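Local coordinates for Sca-family protein (Rickettsia rickettsii, PDB 4LQ8), which is known as surface cell antigen 4 (Sca4) and is probably involved in cell adhesion, the part described being its N-terminal head domain, at residues F206-Q211 with V216-Y221; V257-H262 with G309-M314; I276-P281 with Y302-T307; K280-A285 with A291-E296. All coordinates share one frame; numbering follows the deposited sequence.

How the interactions relate
All four contacts are largely buried, but their chemistry changes with their place in the fold. Interactions 1 and 4 are antiparallel hairpins, held by backbone hydrogen bonds and finished by side chains; they touch face to face, Phe-206 lying against Ala-285. Interaction 1 lies farthest from the chain centre and interaction 3 closest. Interactions 2 and 3 have no hydrogen bond between their segments and rest on a few apolar atoms, a helix against a strand in one, a loop against a strand in the other. Interactions 2, 3 and 4 reach the same mixed sheet; 3 and 4 share Lys-280 and Pro-281, and Leu-304 pairs with Ala-293 through the backbone.

Interaction 1. Residues F206-Q211 with V216-Y221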
loop_
_atom_site.group_PDB
_atom_site.type_symbol
_atom_site.label_atom_id
_atom_site.label_comp_id
_atom_site.label_asym_id
_atom_site.label_seq_id
_atom_site.Cartn_x
_atom_site.Cartn_y
_atom_site.Cartn_z
ATOM N N PHE A 206 -8.227 1.447 20.864
ATOM C CA PHE A 206 -8.999 2.547 20.310
ATOM C C PHE A 206 -10.141 1.972 19.492
ATOM O O PHE A 206 -10.066 0.822 19.048
ATOM C CB PHE A 206 -8.114 3.504 19.476
ATOM C CG PHE A 206 -7.502 2.913 18.235
ATOM C CD1 PHE A 206 -8.173 2.967 17.017
ATOM C CD2 PHE A 206 -6.258 2.288 18.282
ATOM C CE1 PHE A 206 -7.624 2.397 15.880
ATOM C CE2 PHE A 206 -5.701 1.725 17.135
ATOM C CZ PHE A 206 -6.374 1.820 15.933
ATOM N N THR A 207 -11.179 2.769 19.289
ATOM C CA THR A 207 -12.334 2.406 18.480
ATOM C C THR A 207 -12.393 3.283 17.228
ATOM O O THR A 207 -12.171 4.493 17.284
ATOM C CB THR A 207 -13.634 2.514 19.306
ATOM O OG1 THR A 207 -13.586 1.549 20.354
ATOM C CG2 THR A 207 -14.893 2.286 18.463
ATOM N N LEU A 208 -12.706 2.660 16.102
ATOM C CA LEU A 208 -12.909 3.347 14.842
ATOM C C LEU A 208 -14.305 2.992 14.324
ATOM O O LEU A 208 -15.011 2.184 14.936
ATOM C CB LEU A 208 -11.775 3.063 13.823
ATOM C CG LEU A 208 -11.374 1.627 13.546
ATOM C CD1 LEU A 208 -12.418 0.933 12.651
ATOM C CD2 LEU A 208 -10.003 1.571 12.871
ATOM N N ALA A 209 -14.726 3.617 13.232
ATOM C CA ALA A 209 -16.042 3.305 12.686
ATOM C C ALA A 209 -15.916 2.867 11.247
ATOM O O ALA A 209 -15.081 3.400 10.511
ATOM C CB ALA A 209 -16.966 4.509 12.791
ATOM N N LYS A 210 -16.732 1.881 10.851
ATOM C CA LYS A 210 -16.833 1.437 9.454
ATOM C C LYS A 210 -17.650 2.527 8.728
ATOM O O LYS A 210 -18.302 3.348 9.393
ATOM C CB LYS A 210 -17.584 0.103 9.345
ATOM C CG LYS A 210 -16.883 -1.081 9.972
ATOM C CD LYS A 210 -17.671 -2.329 9.653
ATOM C CE LYS A 210 -17.175 -3.520 10.416
ATOM N NZ LYS A 210 -17.989 -4.731 10.123
ATOM N N GLN A 211 -17.637 2.532 7.375
ATOM C CA GLN A 211 -18.386 3.522 6.590
ATOM C C GLN A 211 -19.883 3.567 6.970
ATOM O O GLN A 211 -20.466 4.645 6.966
ATOM C CB GLN A 211 -18.176 3.330 5.071
ATOM C CG GLN A 211 -18.561 4.573 4.248
ATOM C CD GLN A 211 -18.989 4.266 2.825
ATOM O OE1 GLN A 211 -19.670 3.268 2.528
ATOM N NE2 GLN A 211 -18.640 5.157 1.910
ATOM N N VAL A 216 -15.749 -0.519 15.777
ATOM C CA VAL A 216 -14.858 -1.679 15.878
ATOM C C VAL A 216 -13.698 -1.305 16.804
ATOM O O VAL A 216 -13.015 -0.295 16.565
ATOM C CB VAL A 216 -14.333 -2.142 14.471
ATOM C CG1 VAL A 216 -13.298 -3.255 14.587
ATOM C CG2 VAL A 216 -15.474 -2.571 13.545
ATOM N N GLN A 217 -13.452 -2.129 17.839
ATOM C CA GLN A 217 -12.307 -1.896 18.699
ATOM C C GLN A 217 -11.074 -2.570 18.113
ATOM O O GLN A 217 -11.131 -3.749 17.755
ATOM C CB GLN A 217 -12.530 -2.384 20.133
ATOM C CG GLN A 217 -11.344 -1.939 21.022
ATOM C CD GLN A 217 -11.498 -2.303 22.459
ATOM O OE1 GLN A 217 -10.983 -3.328 22.895
ATOM N NE2 GLN A 217 -12.178 -1.461 23.224
ATOM N N ILE A 218 -9.959 -1.825 18.039
ATOM C CA ILE A 218 -8.663 -2.346 17.617
ATOM C C ILE A 218 -7.936 -2.608 18.928
ATOM O O ILE A 218 -7.583 -1.666 19.632
ATOM C CB ILE A 218 -7.877 -1.355 16.694
ATOM C CG1 ILE A 218 -8.670 -0.991 15.399
ATOM C CG2 ILE A 218 -6.443 -1.878 16.377
ATOM C CD1 ILE A 218 -9.045 -2.155 14.439
ATOM N N SER A 219 -7.750 -3.868 19.278
ATOM C CA SER A 219 -7.084 -4.212 20.533
ATOM C C SER A 219 -5.582 -4.460 20.343
ATOM O O SER A 219 -4.844 -4.481 21.313
ATOM C CB SER A 219 -7.780 -5.394 21.203
ATOM O OG SER A 219 -7.865 -6.495 20.319
ATOM N N SER A 220 -5.121 -4.596 19.088
ATOM C CA SER A 220 -3.693 -4.772 18.814
ATOM C C SER A 220 -3.416 -4.439 17.364
ATOM O O SER A 220 -4.240 -4.726 16.496
ATOM C CB SER A 220 -3.255 -6.210 19.113
ATOM O OG SER A 220 -1.856 -6.371 18.982
ATOM N N TYR A 221 -2.245 -3.843 17.099
ATOM C CA TYR A 221 -1.803 -3.516 15.747
ATOM C C TYR A 221 -0.281 -3.479 15.755
ATOM O O TYR A 221 0.326 -3.514 16.827
ATOM C CB TYR A 221 -2.408 -2.174 15.226
ATOM C CG TYR A 221 -1.921 -0.938 15.956
ATOM C CD1 TYR A 221 -0.774 -0.265 15.541
ATOM C CD2 TYR A 221 -2.606 -0.441 17.059
ATOM C CE1 TYR A 221 -0.325 0.881 16.198
ATOM C CE2 TYR A 221 -2.169 0.710 17.724
ATOM C CZ TYR A 221 -1.039 1.375 17.277
ATOM O OH TYR A 221 -0.555 2.455 17.967
HETATM O O HOH W 1 -11.745 1.173 22.332
#
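The flank of Ile-218 fits against the flat side of the Phe-206 ring, a bump laid on a plate. Its CB lies 3.8 Å from the centroid of the Phe-206 ring, a CH-pi contact offset toward the rim, while CG1 and CG2 straddle the outer rim from above the same face, CG1 over the CE1-CZ side and CG2 over the CZ-CE2 side. The phenyl group reaches this place because CG stands between the backbone N and carbonyl carbon (chi1 65°), which folds the ring over the neighbouring strand. Tyr-221 then closes the side of the plate: its CE2 comes 3.7 Å from CE2 of Phe-206, with the ring planes inclined at 68°.

Further along the same face, the branched end of Leu-208 settles between two neighbours. CD2 touches Ile-218 CG1 at 3.8 Å, and CD1 leans on Val-216 CB. The extended chain of Lys-210 runs past Val-216, its CE 3.7 Å from CG2 of that valine, before NZ bonds to the carbonyl of Gly-299. On the other face, Thr-207 and Gln-217 are joined through a water, which lies 2.7 Å from Thr-207 OG1 and accepts a bond from Gln-217 NE2.

Between the two faces, Ile-218 N donates to Phe-206 O at 2.8 Å, whereas the return bond from Phe-206 N is weak; Leu-208 and Val-216 exchange two sound bonds. The apolar face continues onto Ile-301 and Tyr-294 of the mixed sheet. The whole is an antiparallel beta hairpin whose apolar face packs against a second sheet.

Interaction 2. Residues V257-H262 with G309-M314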
loop_
_atom_site.group_PDB
_atom_site.type_symbol
_atom_site.label_atom_id
_atom_site.label_comp_id
_atom_site.label_asym_id
_atom_site.label_seq_id
_atom_site.Cartn_x
_atom_site.Cartn_y
_atom_site.Cartn_z
ATOM N N VAL A 257 -4.836 -8.867 2.259
ATOM C CA VAL A 257 -4.338 -7.700 1.520
ATOM C C VAL A 257 -3.054 -7.276 2.211
ATOM O O VAL A 257 -2.802 -7.710 3.332
ATOM C CB VAL A 257 -5.351 -6.565 1.325
ATOM C CG1 VAL A 257 -6.376 -6.952 0.264
ATOM C CG2 VAL A 257 -6.010 -6.170 2.644
ATOM N N TYR A 258 -2.227 -6.484 1.537
ATOM C CA TYR A 258 -0.883 -6.148 1.996
ATOM C C TYR A 258 -0.491 -4.700 1.783
ATOM O O TYR A 258 -1.051 -4.001 0.938
ATOM C CB TYR A 258 0.132 -7.001 1.178
ATOM C CG TYR A 258 -0.069 -8.500 1.290
ATOM C CD1 TYR A 258 -1.027 -9.158 0.521
ATOM C CD2 TYR A 258 0.705 -9.265 2.153
ATOM C CE1 TYR A 258 -1.275 -10.522 0.681
ATOM C CE2 TYR A 258 0.501 -10.641 2.286
ATOM C CZ TYR A 258 -0.501 -11.259 1.557
ATOM O OH TYR A 258 -0.707 -12.602 1.663
ATOM N N PHE A 259 0.511 -4.271 2.560
ATOM C CA PHE A 259 1.212 -3.031 2.349
ATOM C C PHE A 259 2.525 -3.499 1.716
ATOM O O PHE A 259 3.189 -4.366 2.285
ATOM C CB PHE A 259 1.470 -2.250 3.644
ATOM C CG PHE A 259 2.250 -0.985 3.350
ATOM C CD1 PHE A 259 1.630 0.117 2.766
ATOM C CD2 PHE A 259 3.616 -0.909 3.626
ATOM C CE1 PHE A 259 2.365 1.267 2.450
ATOM C CE2 PHE A 259 4.345 0.251 3.322
ATOM C CZ PHE A 259 3.714 1.324 2.732
ATOM N N THR A 260 2.855 -3.010 0.511
ATOM C CA THR A 260 4.084 -3.433 -0.150
ATOM C C THR A 260 5.026 -2.259 -0.307
ATOM O O THR A 260 4.568 -1.129 -0.369
ATOM C CB THR A 260 3.819 -4.205 -1.478
ATOM O OG1 THR A 260 3.447 -3.284 -2.499
ATOM C CG2 THR A 260 2.759 -5.341 -1.333
ATOM N N ALA A 261 6.344 -2.535 -0.357
ATOM C CA ALA A 261 7.388 -1.537 -0.516
ATOM C C ALA A 261 8.450 -2.122 -1.446
ATOM O O ALA A 261 8.855 -3.282 -1.294
ATOM C CB ALA A 261 7.975 -1.156 0.849
ATOM N N HIS A 262 8.840 -1.330 -2.454
ATOM C CA HIS A 262 9.710 -1.740 -3.556
ATOM C C HIS A 262 10.953 -0.909 -3.653
ATOM O O HIS A 262 10.897 0.279 -3.939
ATOM C CB HIS A 262 8.873 -1.729 -4.857
ATOM C CG HIS A 262 7.598 -2.481 -4.664
ATOM N ND1 HIS A 262 7.576 -3.873 -4.656
ATOM C CD2 HIS A 262 6.366 -2.021 -4.332
ATOM C CE1 HIS A 262 6.330 -4.211 -4.370
ATOM N NE2 HIS A 262 5.566 -3.125 -4.171
ATOM N N GLY A 309 2.845 9.149 9.483
ATOM C CA GLY A 309 4.133 9.814 9.327
ATOM C C GLY A 309 5.041 9.001 8.425
ATOM O O GLY A 309 5.640 9.543 7.510
ATOM N N LYS A 310 5.104 7.681 8.636
ATOM C CA LYS A 310 5.930 6.817 7.785
ATOM C C LYS A 310 5.386 6.789 6.326
ATOM O O LYS A 310 6.156 6.912 5.373
ATOM C CB LYS A 310 6.027 5.397 8.381
ATOM C CG LYS A 310 6.867 4.418 7.547
ATOM C CD LYS A 310 8.308 4.871 7.350
ATOM C CE LYS A 310 9.093 4.906 8.653
ATOM N NZ LYS A 310 10.511 5.237 8.376
ATOM N N TYR A 311 4.068 6.683 6.183
ATOM C CA TYR A 311 3.416 6.658 4.880
ATOM C C TYR A 311 3.725 7.929 4.087
ATOM O O TYR A 311 4.103 7.825 2.922
ATOM C CB TYR A 311 1.905 6.487 5.044
ATOM C CG TYR A 311 1.174 6.469 3.721
ATOM C CD1 TYR A 311 1.205 5.343 2.898
ATOM C CD2 TYR A 311 0.437 7.574 3.291
ATOM C CE1 TYR A 311 0.513 5.313 1.688
ATOM C CE2 TYR A 311 -0.268 7.546 2.087
ATOM C CZ TYR A 311 -0.216 6.417 1.287
ATOM O OH TYR A 311 -0.890 6.369 0.099
ATOM N N LYS A 312 3.599 9.121 4.725
ATOM C CA LYS A 312 3.933 10.403 4.090
ATOM C C LYS A 312 5.419 10.479 3.690
ATOM O O LYS A 312 5.718 10.957 2.606
ATOM C CB LYS A 312 3.541 11.604 4.992
ATOM C CG LYS A 312 2.027 11.681 5.323
ATOM C CD LYS A 312 1.075 11.844 4.112
ATOM C CE LYS A 312 -0.397 11.623 4.483
ATOM N NZ LYS A 312 -1.339 12.091 3.422
ATOM N N GLU A 313 6.339 9.997 4.537
ATOM C CA GLU A 313 7.779 9.971 4.215
ATOM C C GLU A 313 8.050 9.063 2.999
ATOM O O GLU A 313 8.845 9.427 2.127
ATOM C CB GLU A 313 8.593 9.410 5.382
ATOM C CG GLU A 313 9.039 10.407 6.423
ATOM C CD GLU A 313 9.650 9.753 7.655
ATOM O OE1 GLU A 313 10.204 8.633 7.537
ATOM O OE2 GLU A 313 9.554 10.358 8.748
ATOM N N MET A 314 7.402 7.869 2.965
ATOM C CA MET A 314 7.542 6.903 1.867
ATOM C C MET A 314 6.920 7.462 0.608
ATOM O O MET A 314 7.536 7.377 -0.445
ATOM C CB MET A 314 6.931 5.538 2.237
ATOM C CG MET A 314 7.685 4.841 3.338
ATOM S SD MET A 314 6.934 3.273 3.799
ATOM C CE MET A 314 7.800 2.156 2.654
#
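A Met-aromatic contact between Met-314 and Phe-259 lies at the heart of this helix-on-sheet packing, in which helix 308-320 rests on strand 258-265. The short segment axes approach to 11.9 Å and run at 37° to each other, a separation that long side chains must span. Phe-259 and Met-314 reach out from opposite directions, the ring carried toward the helix by CG lying anti to the backbone N (chi1 178°). The sulfur meets the ring at its edge and not over its face: SD sits 3.9 Å from CZ of Phe-259.

Tyr-311, about one helical turn before Met-314, presents its own edge to the same ring, with its CD1 4.3 Å from Phe-259 CE1. Its hydroxyl is used elsewhere, bonded to the carbonyl of Asp-327, and its ring also meets that of Phe-284. Ile-276 of the adjacent strand touches both Tyr-311 and Met-314, so the helix spans neighbouring strands of the sheet. No hydrogen bond crosses between the two segments; the fit rests on apolar carbons and the one sulfur. At its far end, the bend of the methionine at chi3 brings its methyl CE to within 3.8 Å of the Ala-261 CB methyl.

Interaction 3. Residues I276-P281 with Y302-T307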
loop_
_atom_site.group_PDB
_atom_site.type_symbol
_atom_site.label_atom_id
_atom_site.label_comp_id
_atom_site.label_asym_id
_atom_site.label_seq_id
_atom_site.Cartn_x
_atom_site.Cartn_y
_atom_site.Cartn_z
ATOM N N ILE A 276 5.442 1.931 -3.588
ATOM C CA ILE A 276 4.695 1.322 -2.495
ATOM C C ILE A 276 3.313 0.993 -3.041
ATOM O O ILE A 276 2.935 1.486 -4.111
ATOM C CB ILE A 276 4.617 2.180 -1.198
ATOM C CG1 ILE A 276 3.798 3.505 -1.423
ATOM C CG2 ILE A 276 6.011 2.428 -0.584
ATOM C CD1 ILE A 276 3.444 4.282 -0.102
ATOM N N SER A 277 2.557 0.172 -2.320
ATOM C CA SER A 277 1.160 -0.091 -2.667
ATOM C C SER A 277 0.410 -0.504 -1.431
ATOM O O SER A 277 1.010 -0.969 -0.459
ATOM C CB SER A 277 1.030 -1.156 -3.762
ATOM O OG SER A 277 0.988 -2.479 -3.252
ATOM N N SER A 278 -0.911 -0.405 -1.505
ATOM C CA SER A 278 -1.807 -0.854 -0.455
ATOM C C SER A 278 -3.212 -0.914 -1.014
ATOM O O SER A 278 -3.474 -0.285 -2.047
ATOM C CB SER A 278 -1.750 0.107 0.733
ATOM O OG SER A 278 -2.539 1.266 0.523
ATOM N N PRO A 279 -4.163 -1.575 -0.311
ATOM C CA PRO A 279 -5.580 -1.414 -0.685
ATOM C C PRO A 279 -5.959 0.077 -0.584
ATOM O O PRO A 279 -5.389 0.800 0.252
ATOM C CB PRO A 279 -6.337 -2.208 0.396
ATOM C CG PRO A 279 -5.332 -3.040 1.033
ATOM C CD PRO A 279 -4.035 -2.340 0.944
ATOM N N LYS A 280 -6.897 0.533 -1.432
ATOM C CA LYS A 280 -7.325 1.930 -1.483
ATOM C C LYS A 280 -8.859 2.071 -1.383
ATOM O O LYS A 280 -9.557 1.177 -1.842
ATOM C CB LYS A 280 -6.810 2.638 -2.784
ATOM C CG LYS A 280 -5.287 2.837 -2.863
ATOM C CD LYS A 280 -4.722 3.697 -1.713
ATOM C CE LYS A 280 -3.282 4.112 -1.901
ATOM N NZ LYS A 280 -2.329 3.026 -1.560
ATOM N N PRO A 281 -9.405 3.191 -0.853
ATOM C CA PRO A 281 -8.688 4.321 -0.222
ATOM C C PRO A 281 -8.084 3.865 1.124
ATOM O O PRO A 281 -8.646 3.011 1.808
ATOM C CB PRO A 281 -9.801 5.377 -0.044
ATOM C CG PRO A 281 -11.033 4.562 0.168
ATOM C CD PRO A 281 -10.872 3.367 -0.751
ATOM N N TYR A 302 -9.089 -3.945 9.008
ATOM C CA TYR A 302 -7.721 -4.419 9.131
ATOM C C TYR A 302 -6.838 -3.204 9.293
ATOM O O TYR A 302 -7.155 -2.152 8.740
ATOM C CB TYR A 302 -7.254 -5.164 7.860
ATOM C CG TYR A 302 -8.083 -6.372 7.509
ATOM C CD1 TYR A 302 -7.750 -7.634 7.988
ATOM C CD2 TYR A 302 -9.175 -6.267 6.660
ATOM C CE1 TYR A 302 -8.512 -8.756 7.666
ATOM C CE2 TYR A 302 -9.959 -7.376 6.353
ATOM C CZ TYR A 302 -9.609 -8.625 6.836
ATOM O OH TYR A 302 -10.384 -9.712 6.523
ATOM N N THR A 303 -5.708 -3.353 10.003
ATOM C CA THR A 303 -4.728 -2.280 10.080
ATOM C C THR A 303 -3.569 -2.710 9.191
ATOM O O THR A 303 -3.386 -3.910 8.954
ATOM C CB THR A 303 -4.280 -2.003 11.517
ATOM O OG1 THR A 303 -3.668 -3.184 12.055
ATOM C CG2 THR A 303 -5.429 -1.526 12.410
ATOM N N LEU A 304 -2.794 -1.739 8.696
ATOM C CA LEU A 304 -1.589 -2.021 7.931
ATOM C C LEU A 304 -0.407 -1.622 8.824
ATOM O O LEU A 304 -0.605 -0.862 9.765
ATOM C CB LEU A 304 -1.581 -1.302 6.561
ATOM C CG LEU A 304 -2.764 -1.634 5.602
ATOM C CD1 LEU A 304 -2.605 -0.905 4.310
ATOM C CD2 LEU A 304 -2.775 -3.101 5.230
ATOM N N ALA A 305 0.813 -2.128 8.539
ATOM C CA ALA A 305 1.998 -1.913 9.381
ATOM C C ALA A 305 2.716 -0.599 9.112
ATOM O O ALA A 305 3.937 -0.540 9.172
ATOM C CB ALA A 305 2.954 -3.094 9.223
ATOM N N VAL A 306 1.969 0.441 8.796
ATOM C CA VAL A 306 2.551 1.741 8.452
ATOM C C VAL A 306 1.775 2.877 9.136
ATOM O O VAL A 306 0.535 2.887 9.139
ATOM C CB VAL A 306 2.670 1.887 6.891
ATOM C CG1 VAL A 306 1.310 2.099 6.193
ATOM C CG2 VAL A 306 3.679 2.960 6.495
ATOM N N THR A 307 2.488 3.796 9.750
ATOM C CA THR A 307 1.825 4.925 10.404
ATOM C C THR A 307 1.671 6.026 9.366
ATOM O O THR A 307 2.312 5.970 8.324
ATOM C CB THR A 307 2.637 5.442 11.603
ATOM O OG1 THR A 307 3.891 5.904 11.113
ATOM C CG2 THR A 307 2.801 4.403 12.736
#
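Leu-304 drives one methyl, CD1, into the corner where Ser-278 and Pro-279 join. That single carbon lies 3.8 Å from Ser-278 CB and 3.9 Å from Pro-279 CD, so leucine and proline meet tip to tip while the serine offers its methylene and not its hydroxyl. Ser-278 OG points across the line of approach and bonds within its own loop. It donates to Pro-279 O at 2.9 Å, coming from above the carbonyl plane (42° out of it), and it accepts a bond of 2.7 Å from Lys-280 NZ. The two bonds tie the buried lysine amine back to the chain and fix the rotation of the serine side chain.

The backbones themselves stay apart, with Ser-278 CA and Leu-304 CA separated by 8.5 Å, and it is the leucine side chain that spans the gap. On the far side of the loop, helices supply polar partners: Gln-77 bonds to Ser-278 O, and Glu-145 to Lys-280 N. Residues 278-281, with a cis peptide before Pro-281, thus form a connection between strands 271-277 and 282-285 that passes across the face of strand 300-304, as part of the mixed sheet to which all three strands belong.

Interaction 4. Residues K280-A285 with A291-E296; sequences KPLKFA and AIAYIE
Lys-283 sets the root of its side chain squarely over the centre of the Tyr-294 ring. Its CB stands 3.5 Å from the centroid of that ring, only 14° off the normal, giving a centred CH-pi contact. The tyrosine is folded under it because CG lies between the backbone N and carbonyl carbon (chi1 79°). Beyond CG the lysine bends away, and NZ goes to Gln-330 and to a salt bridge with Glu-332. Ala-285 N meets the same ring differently, in plane at its edge, while bonding to Ile-292 O at 2.8 Å.

On the opposite face of the hairpin, Phe-284 sets CE1 3.6 Å from Ala-293 CB and turns its ring edge to Ala-291 O. Leu-282 joins in beside it, its CD1 3.8 Å from Ile-295 CG2. The backbone unites both faces: Lys-283 and Tyr-294 exchange two hydrogen bonds, and where the strands part, a water donates to Pro-281 O and accepts from Glu-296 N. Strand 329-332 runs parallel to 282-285 and strand 300-304 antiparallel to 292-297, while helix 308-320 meets the face of Leu-282 and Phe-284 through Tyr-311 and Arg-308.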
loop_
_atom_site.group_PDB
_atom_site.type_symbol
_atom_site.label_atom_id
_atom_site.label_comp_id
_atom_site.label_asym_id
_atom_site.label_seq_id
_atom_site.Cartn_x
_atom_site.Cartn_y
_atom_site.Cartn_z
ATOM N N LYS A 280 -6.897 0.533 -1.432
ATOM C CA LYS A 280 -7.325 1.930 -1.483
ATOM C C LYS A 280 -8.859 2.071 -1.383
ATOM O O LYS A 280 -9.557 1.177 -1.842
ATOM C CB LYS A 280 -6.810 2.638 -2.784
ATOM C CG LYS A 280 -5.287 2.837 -2.863
ATOM C CD LYS A 280 -4.722 3.697 -1.713
ATOM C CE LYS A 280 -3.282 4.112 -1.901
ATOM N NZ LYS A 280 -2.329 3.026 -1.560
ATOM N N PRO A 281 -9.405 3.191 -0.853
ATOM C CA PRO A 281 -8.688 4.321 -0.222
ATOM C C PRO A 281 -8.084 3.865 1.124
ATOM O O PRO A 281 -8.646 3.011 1.808
ATOM C CB PRO A 281 -9.801 5.377 -0.044
ATOM C CG PRO A 281 -11.033 4.562 0.168
ATOM C CD PRO A 281 -10.872 3.367 -0.751
ATOM N N LEU A 282 -6.932 4.400 1.469
ATOM C CA LEU A 282 -6.274 4.081 2.736
ATOM C C LEU A 282 -6.779 5.042 3.841
ATOM O O LEU A 282 -6.894 6.238 3.598
ATOM C CB LEU A 282 -4.747 4.226 2.550
ATOM C CG LEU A 282 -3.849 3.712 3.670
ATOM C CD1 LEU A 282 -4.050 2.208 3.904
ATOM C CD2 LEU A 282 -2.404 3.964 3.340
ATOM N N LYS A 283 -7.111 4.523 5.020
ATOM C CA LYS A 283 -7.527 5.396 6.128
ATOM C C LYS A 283 -6.412 5.422 7.186
ATOM O O LYS A 283 -5.602 4.504 7.245
ATOM C CB LYS A 283 -8.856 4.928 6.787
ATOM C CG LYS A 283 -10.042 4.643 5.848
ATOM C CD LYS A 283 -10.504 5.886 5.137
ATOM C CE LYS A 283 -11.885 5.749 4.564
ATOM N NZ LYS A 283 -12.336 7.066 4.046
ATOM N N PHE A 284 -6.431 6.431 8.051
ATOM C CA PHE A 284 -5.527 6.567 9.183
ATOM C C PHE A 284 -6.375 6.763 10.411
ATOM O O PHE A 284 -7.351 7.533 10.391
ATOM C CB PHE A 284 -4.503 7.715 8.996
ATOM C CG PHE A 284 -3.475 7.321 7.956
ATOM C CD1 PHE A 284 -2.443 6.441 8.270
ATOM C CD2 PHE A 284 -3.586 7.765 6.642
ATOM C CE1 PHE A 284 -1.530 6.024 7.291
ATOM C CE2 PHE A 284 -2.656 7.372 5.674
ATOM C CZ PHE A 284 -1.646 6.493 6.002
ATOM N N ALA A 285 -6.029 6.020 11.470
ATOM C CA ALA A 285 -6.731 6.041 12.739
ATOM C C ALA A 285 -6.254 7.263 13.551
ATOM O O ALA A 285 -5.414 7.139 14.428
ATOM C CB ALA A 285 -6.474 4.730 13.482
ATOM N N ALA A 291 -0.706 7.914 13.794
ATOM C CA ALA A 291 -1.977 7.286 13.400
ATOM C C ALA A 291 -1.706 6.055 12.475
ATOM O O ALA A 291 -1.008 6.168 11.467
ATOM C CB ALA A 291 -2.864 8.290 12.696
ATOM N N ILE A 292 -2.224 4.887 12.861
ATOM C CA ILE A 292 -2.020 3.657 12.128
ATOM C C ILE A 292 -2.916 3.599 10.888
ATOM O O ILE A 292 -4.057 4.047 10.923
ATOM C CB ILE A 292 -2.129 2.400 13.055
ATOM C CG1 ILE A 292 -1.461 1.142 12.411
ATOM C CG2 ILE A 292 -3.562 2.124 13.504
ATOM C CD1 ILE A 292 0.155 1.254 12.226
ATOM N N ALA A 293 -2.381 3.053 9.790
ATOM C CA ALA A 293 -3.138 2.877 8.556
ATOM C C ALA A 293 -4.160 1.788 8.800
ATOM O O ALA A 293 -3.877 0.816 9.496
ATOM C CB ALA A 293 -2.203 2.442 7.421
ATOM N N TYR A 294 -5.352 1.955 8.252
ATOM C CA TYR A 294 -6.381 0.919 8.324
ATOM C C TYR A 294 -7.213 0.949 7.068
ATOM O O TYR A 294 -7.196 1.944 6.329
ATOM C CB TYR A 294 -7.249 0.986 9.617
ATOM C CG TYR A 294 -8.332 2.037 9.632
ATOM C CD1 TYR A 294 -8.096 3.303 10.165
ATOM C CD2 TYR A 294 -9.621 1.747 9.176
ATOM C CE1 TYR A 294 -9.119 4.250 10.255
ATOM C CE2 TYR A 294 -10.640 2.698 9.229
ATOM C CZ TYR A 294 -10.391 3.942 9.784
ATOM O OH TYR A 294 -11.412 4.857 9.846
ATOM N N ILE A 295 -7.935 -0.153 6.829
ATOM C CA ILE A 295 -8.823 -0.330 5.690
ATOM C C ILE A 295 -10.026 -1.148 6.136
ATOM O O ILE A 295 -9.940 -1.960 7.061
ATOM C CB ILE A 295 -8.116 -1.042 4.469
ATOM C CG1 ILE A 295 -7.465 -2.367 4.900
ATOM C CG2 ILE A 295 -7.073 -0.129 3.786
ATOM C CD1 ILE A 295 -7.646 -3.411 4.050
ATOM N N GLU A 296 -11.118 -0.965 5.433
ATOM C CA GLU A 296 -12.314 -1.770 5.541
ATOM C C GLU A 296 -12.194 -2.607 4.271
ATOM O O GLU A 296 -11.876 -2.044 3.236
ATOM C CB GLU A 296 -13.553 -0.881 5.517
ATOM C CG GLU A 296 -14.757 -1.580 6.112
ATOM C CD GLU A 296 -16.011 -0.735 6.144
ATOM O OE1 GLU A 296 -15.907 0.516 6.162
ATOM O OE2 GLU A 296 -17.107 -1.337 6.163
HETATM O O HOH W 2 -10.644 1.291 3.228
#